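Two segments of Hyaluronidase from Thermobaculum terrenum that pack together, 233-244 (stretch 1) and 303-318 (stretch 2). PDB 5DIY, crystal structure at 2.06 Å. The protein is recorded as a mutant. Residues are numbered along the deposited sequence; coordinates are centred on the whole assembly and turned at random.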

# COMPACT_ATOMS: atom_id res chain seq x y z
N PRO C 233 -8.65 -3.55 -2.21
CA PRO C 233 -9.04 -3.47 -3.63
C PRO C 233 -8.04 -2.81 -4.58
O PRO C 233 -8.12 -3.02 -5.80
CB PRO C 233 -10.34 -2.67 -3.58
CG PRO C 233 -10.91 -2.97 -2.24
CD PRO C 233 -9.72 -3.05 -1.33
N GLU C 234 -7.09 -2.03 -4.04
CA GLU C 234 -6.11 -1.31 -4.86
C GLU C 234 -4.85 -2.12 -5.08
O GLU C 234 -4.23 -2.57 -4.12
CB GLU C 234 -5.74 -0.00 -4.16
CG GLU C 234 -6.92 0.93 -3.98
CD GLU C 234 -6.69 1.98 -2.91
OE1 GLU C 234 -5.54 2.21 -2.47
OE2 GLU C 234 -7.70 2.60 -2.52
N LEU C 235 -4.46 -2.29 -6.35
CA LEU C 235 -3.19 -2.91 -6.68
C LEU C 235 -2.10 -1.84 -6.68
O LEU C 235 -1.95 -1.09 -7.65
CB LEU C 235 -3.24 -3.64 -8.02
CG LEU C 235 -1.96 -4.36 -8.44
CD1 LEU C 235 -1.61 -5.47 -7.46
CD2 LEU C 235 -2.09 -4.91 -9.86
N HIS C 236 -1.33 -1.79 -5.59
CA HIS C 236 -0.27 -0.80 -5.43
C HIS C 236 1.02 -1.27 -6.09
O HIS C 236 1.97 -1.67 -5.40
CB HIS C 236 -0.02 -0.49 -3.95
CG HIS C 236 -1.17 0.18 -3.27
ND1 HIS C 236 -1.31 0.21 -1.90
CD2 HIS C 236 -2.24 0.84 -3.77
CE1 HIS C 236 -2.40 0.88 -1.58
NE2 HIS C 236 -2.99 1.27 -2.70
N ILE C 237 1.05 -1.21 -7.42
CA ILE C 237 2.24 -1.60 -8.17
C ILE C 237 3.03 -0.42 -8.75
O ILE C 237 4.06 -0.63 -9.37
CB ILE C 237 1.94 -2.64 -9.28
CG1 ILE C 237 0.79 -2.18 -10.19
CG2 ILE C 237 1.65 -3.99 -8.64
CD1 ILE C 237 0.74 -2.90 -11.53
N GLY C 238 2.57 0.82 -8.51
CA GLY C 238 3.24 2.00 -9.04
C GLY C 238 4.58 2.28 -8.37
O GLY C 238 4.85 1.74 -7.30
N PRO C 239 5.41 3.13 -8.99
CA PRO C 239 6.74 3.37 -8.42
C PRO C 239 6.69 4.11 -7.09
O PRO C 239 5.78 4.90 -6.85
CB PRO C 239 7.42 4.23 -9.49
CG PRO C 239 6.30 5.00 -10.08
CD PRO C 239 5.14 4.03 -10.12
N TYR C 240 7.68 3.83 -6.25
CA TYR C 240 7.99 4.67 -5.09
C TYR C 240 8.13 6.12 -5.57
O TYR C 240 8.75 6.37 -6.61
CB TYR C 240 9.30 4.19 -4.45
CG TYR C 240 9.55 4.69 -3.05
CD1 TYR C 240 8.72 4.32 -2.00
CD2 TYR C 240 10.64 5.52 -2.77
CE1 TYR C 240 8.96 4.77 -0.70
CE2 TYR C 240 10.89 5.97 -1.48
CZ TYR C 240 10.05 5.59 -0.46
OH TYR C 240 10.32 6.03 0.80
N ASP C 241 7.52 7.06 -4.85
CA ASP C 241 7.47 8.44 -5.34
C ASP C 241 7.21 9.46 -4.24
O ASP C 241 6.71 9.12 -3.17
CB ASP C 241 6.39 8.58 -6.43
CG ASP C 241 6.74 9.60 -7.50
OD1 ASP C 241 7.70 10.39 -7.35
OD2 ASP C 241 6.01 9.62 -8.52
N HIS C 242 7.56 10.71 -4.55
CA HIS C 242 7.25 11.89 -3.73
C HIS C 242 7.98 11.90 -2.39
O HIS C 242 7.49 12.48 -1.42
CB HIS C 242 5.74 12.04 -3.55
CG HIS C 242 4.97 11.96 -4.83
ND1 HIS C 242 3.77 11.29 -4.94
CD2 HIS C 242 5.26 12.43 -6.06
CE1 HIS C 242 3.34 11.38 -6.19
NE2 HIS C 242 4.23 12.07 -6.89
N ARG C 243 9.14 11.26 -2.36
CA ARG C 243 10.02 11.29 -1.20
C ARG C 243 11.18 12.18 -1.61
O ARG C 243 11.82 11.94 -2.63
CB ARG C 243 10.51 9.88 -0.82
CG ARG C 243 9.59 9.16 0.15
CD ARG C 243 8.25 8.81 -0.48
NE ARG C 243 7.29 8.23 0.47
CZ ARG C 243 5.97 8.42 0.44
NH1 ARG C 243 5.39 9.22 -0.46
NH2 ARG C 243 5.20 7.83 1.35
N ASP C 244 11.43 13.23 -0.82
CA ASP C 244 12.41 14.24 -1.19
C ASP C 244 13.78 13.61 -1.44
O ASP C 244 14.15 12.67 -0.75
CB ASP C 244 12.52 15.34 -0.11
CG ASP C 244 11.56 16.51 -0.36
OD1 ASP C 244 10.63 16.39 -1.19
OD2 ASP C 244 11.74 17.56 0.29
N ALA C 303 2.67 -3.51 -22.43
CA ALA C 303 1.45 -4.02 -21.81
C ALA C 303 1.33 -3.65 -20.32
O ALA C 303 0.24 -3.34 -19.84
CB ALA C 303 1.36 -5.52 -21.98
N MET C 304 2.45 -3.71 -19.60
CA MET C 304 2.45 -3.31 -18.19
C MET C 304 2.22 -1.80 -18.06
O MET C 304 1.41 -1.39 -17.24
CB MET C 304 3.75 -3.73 -17.48
CG MET C 304 3.79 -5.21 -17.10
SD MET C 304 2.45 -5.75 -16.03
CE MET C 304 2.78 -4.78 -14.55
N GLU C 305 2.91 -1.01 -18.86
CA GLU C 305 2.67 0.44 -18.93
C GLU C 305 1.18 0.74 -19.06
O GLU C 305 0.62 1.51 -18.28
CB GLU C 305 3.43 1.07 -20.11
CG GLU C 305 4.94 1.22 -19.91
CD GLU C 305 5.34 2.47 -19.14
OE1 GLU C 305 4.49 3.13 -18.51
OE2 GLU C 305 6.54 2.81 -19.16
N LYS C 306 0.52 0.08 -20.02
CA LYS C 306 -0.90 0.30 -20.27
C LYS C 306 -1.79 -0.14 -19.11
O LYS C 306 -2.71 0.57 -18.74
CB LYS C 306 -1.35 -0.43 -21.55
CG LYS C 306 -2.71 0.03 -22.05
CD LYS C 306 -2.59 1.41 -22.69
CE LYS C 306 -3.91 2.12 -22.75
NZ LYS C 306 -3.70 3.55 -23.10
N PHE C 307 -1.52 -1.33 -18.58
CA PHE C 307 -2.29 -1.87 -17.48
C PHE C 307 -2.13 -1.01 -16.21
O PHE C 307 -3.09 -0.85 -15.45
CB PHE C 307 -1.86 -3.33 -17.22
CG PHE C 307 -2.57 -3.98 -16.07
CD1 PHE C 307 -3.93 -4.27 -16.15
CD2 PHE C 307 -1.87 -4.33 -14.91
CE1 PHE C 307 -4.58 -4.88 -15.09
CE2 PHE C 307 -2.52 -4.95 -13.85
CZ PHE C 307 -3.88 -5.22 -13.94
N TYR C 308 -0.92 -0.46 -16.01
CA TYR C 308 -0.65 0.39 -14.86
C TYR C 308 -1.48 1.68 -14.86
O TYR C 308 -1.82 2.19 -13.80
CB TYR C 308 0.85 0.71 -14.68
CG TYR C 308 1.08 1.71 -13.56
CD1 TYR C 308 0.63 1.43 -12.26
CD2 TYR C 308 1.65 2.96 -13.80
CE1 TYR C 308 0.76 2.36 -11.24
CE2 TYR C 308 1.80 3.89 -12.78
CZ TYR C 308 1.36 3.59 -11.49
OH TYR C 308 1.49 4.49 -10.47
N GLN C 309 -1.85 2.19 -16.04
CA GLN C 309 -2.72 3.37 -16.12
C GLN C 309 -4.08 3.21 -15.41
O GLN C 309 -4.65 4.20 -14.96
CB GLN C 309 -2.96 3.77 -17.58
CG GLN C 309 -1.74 4.32 -18.29
CD GLN C 309 -2.01 4.63 -19.75
OE1 GLN C 309 -2.98 4.14 -20.34
NE2 GLN C 309 -1.15 5.45 -20.35
N SER C 310 -4.57 1.98 -15.31
CA SER C 310 -5.80 1.65 -14.58
C SER C 310 -5.56 1.19 -13.12
O SER C 310 -6.53 0.89 -12.40
CB SER C 310 -6.60 0.58 -15.35
OG SER C 310 -7.19 1.12 -16.53
N ASN C 311 -4.30 1.15 -12.67
CA ASN C 311 -3.95 0.78 -11.30
C ASN C 311 -3.07 1.82 -10.61
O ASN C 311 -2.16 1.48 -9.86
CB ASN C 311 -3.25 -0.58 -11.30
CG ASN C 311 -4.16 -1.70 -11.77
OD1 ASN C 311 -5.01 -2.17 -11.02
ND2 ASN C 311 -4.00 -2.11 -13.02
N THR C 312 -3.37 3.10 -10.85
CA THR C 312 -2.59 4.19 -10.27
C THR C 312 -3.00 4.54 -8.83
O THR C 312 -2.18 5.09 -8.09
CB THR C 312 -2.68 5.48 -11.13
OG1 THR C 312 -4.04 5.87 -11.28
CG2 THR C 312 -2.07 5.24 -12.49
N ILE C 313 -4.24 4.21 -8.43
CA ILE C 313 -4.79 4.68 -7.16
C ILE C 313 -3.96 4.14 -5.98
O ILE C 313 -3.80 2.93 -5.81
CB ILE C 313 -6.30 4.35 -6.97
CG1 ILE C 313 -7.16 5.05 -8.02
CG2 ILE C 313 -6.77 4.78 -5.58
CD1 ILE C 313 -8.58 4.53 -8.12
N SER C 314 -3.43 5.07 -5.20
CA SER C 314 -2.71 4.77 -3.97
C SER C 314 -2.54 6.08 -3.21
O SER C 314 -2.88 7.14 -3.74
CB SER C 314 -1.33 4.17 -4.27
OG SER C 314 -0.44 5.15 -4.78
N CYS C 315 -1.97 6.03 -2.01
CA CYS C 315 -1.59 7.25 -1.29
C CYS C 315 -0.68 8.17 -2.13
O CYS C 315 -0.72 9.39 -1.98
CB CYS C 315 -0.90 6.90 0.04
SG CYS C 315 0.70 6.09 -0.12
N LEU C 316 0.15 7.58 -3.00
CA LEU C 316 1.05 8.34 -3.88
C LEU C 316 0.31 9.03 -5.03
O LEU C 316 0.72 10.10 -5.47
CB LEU C 316 2.14 7.43 -4.44
CG LEU C 316 3.01 6.68 -3.44
CD1 LEU C 316 4.01 5.78 -4.15
CD2 LEU C 316 3.73 7.64 -2.50
N GLU C 317 -0.76 8.41 -5.54
CA GLU C 317 -1.58 9.00 -6.59
C GLU C 317 -3.04 8.80 -6.23
O GLU C 317 -3.67 7.88 -6.73
CB GLU C 317 -1.28 8.36 -7.95
CG GLU C 317 0.15 8.53 -8.44
CD GLU C 317 0.56 9.97 -8.67
OE1 GLU C 317 -0.32 10.85 -8.82
OE2 GLU C 317 1.77 10.22 -8.71
N PRO C 318 -3.56 9.65 -5.32
CA PRO C 318 -4.91 9.41 -4.79
C PRO C 318 -6.08 9.72 -5.74
O PRO C 318 -7.19 9.26 -5.48
CB PRO C 318 -4.96 10.33 -3.57
CG PRO C 318 -4.04 11.45 -3.92
CD PRO C 318 -2.93 10.83 -4.71
O HOH W 1 -6.17 -1.33 -8.52
O HOH W 2 -4.24 0.85 -7.55
O HOH W 3 -0.15 1.76 -7.71
O HOH W 4 3.11 5.49 -7.77
O HOH W 5 3.71 8.14 -8.72

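Stretch 1 (233-244) has no regular helix or strand. Stretch 2 (303-318) begins as the last part of a helix, makes a type I beta turn from Y308 to N311, and continues as loop. The backbones come close at several points: L235 CA is 6.0 Å from N311 CA, G238 CA is 6.3 Å from T312 CA, and D241 CA is 6.6 Å from L316 CA. The two segments bury 719 Å² between them. No direct hydrogen bond crosses the contact. Packing and water hold it together.

L316 covers the most surface. Its CA-to-CB bond points sideways, but the end of the side chain reaches stretch 1. L316 CD1 lies 3.3 Å from P239 O, and L316 CD2 lies 3.4 Å from D241 O. The guanidinium of R243 also closes on this leucine, with R243 NH1 3.1 Å from L316 CD2. R243 NH1 also makes a weak hydrogen bond to D241 O at 3.0 Å. The leucine methyls therefore touch two backbone carbonyls and a guanidinium. The L316 backbone meets H242: H242 CE1 is 3.0 Å from L316 O, which lies at the ring edge.

I237 and Y308 come next. I237 CD1 packs on M304 CE at 4.1 Å, and I237 CG1 on Y308 CD1 at 4.2 Å. These are apolar contacts with the helix. Y308 also reaches G238, with Y308 CE1 3.3 Å from G238 CA. Glycine matters here: an ideal CB on G238 would lie 2.2 Å from Y308 OH, a clash. P239 CD follows at 3.7 Å from Y308 OH. Nearby, L235 CD2 meets F307 CE2 at 4.0 Å.

N311 is held by its own stretch, with N311 ND2 donating to F307 O at 2.9 Å. N311 OD1 accepts from water 1 at 2.9 Å, while that water accepts from L235 N at 2.9 Å. L235 O and N311 O are 3.4 Å apart; both are acceptors, so they cannot bond to each other. Water 3 accepts from G238 N and donates to N311 O, each at 3.0 Å. Water 3 thus joins backbone to backbone, and water 1 joins the L235 backbone to the N311 side chain.

E234 and H236 form a polar unit within stretch 1. H236 NE2 donates to E234 OE1 at 2.7 Å. I313 O lies at the H236 ring edge, 3.3 Å from H236 CD2.

Two acidic side chains also approach: D241 OD2 and E317 OE2 are 4.3 Å apart. Water 5 donates to D241 OD2 at 2.7 Å and to E317 OE2 at 2.8 Å, so one water serves both carboxylates.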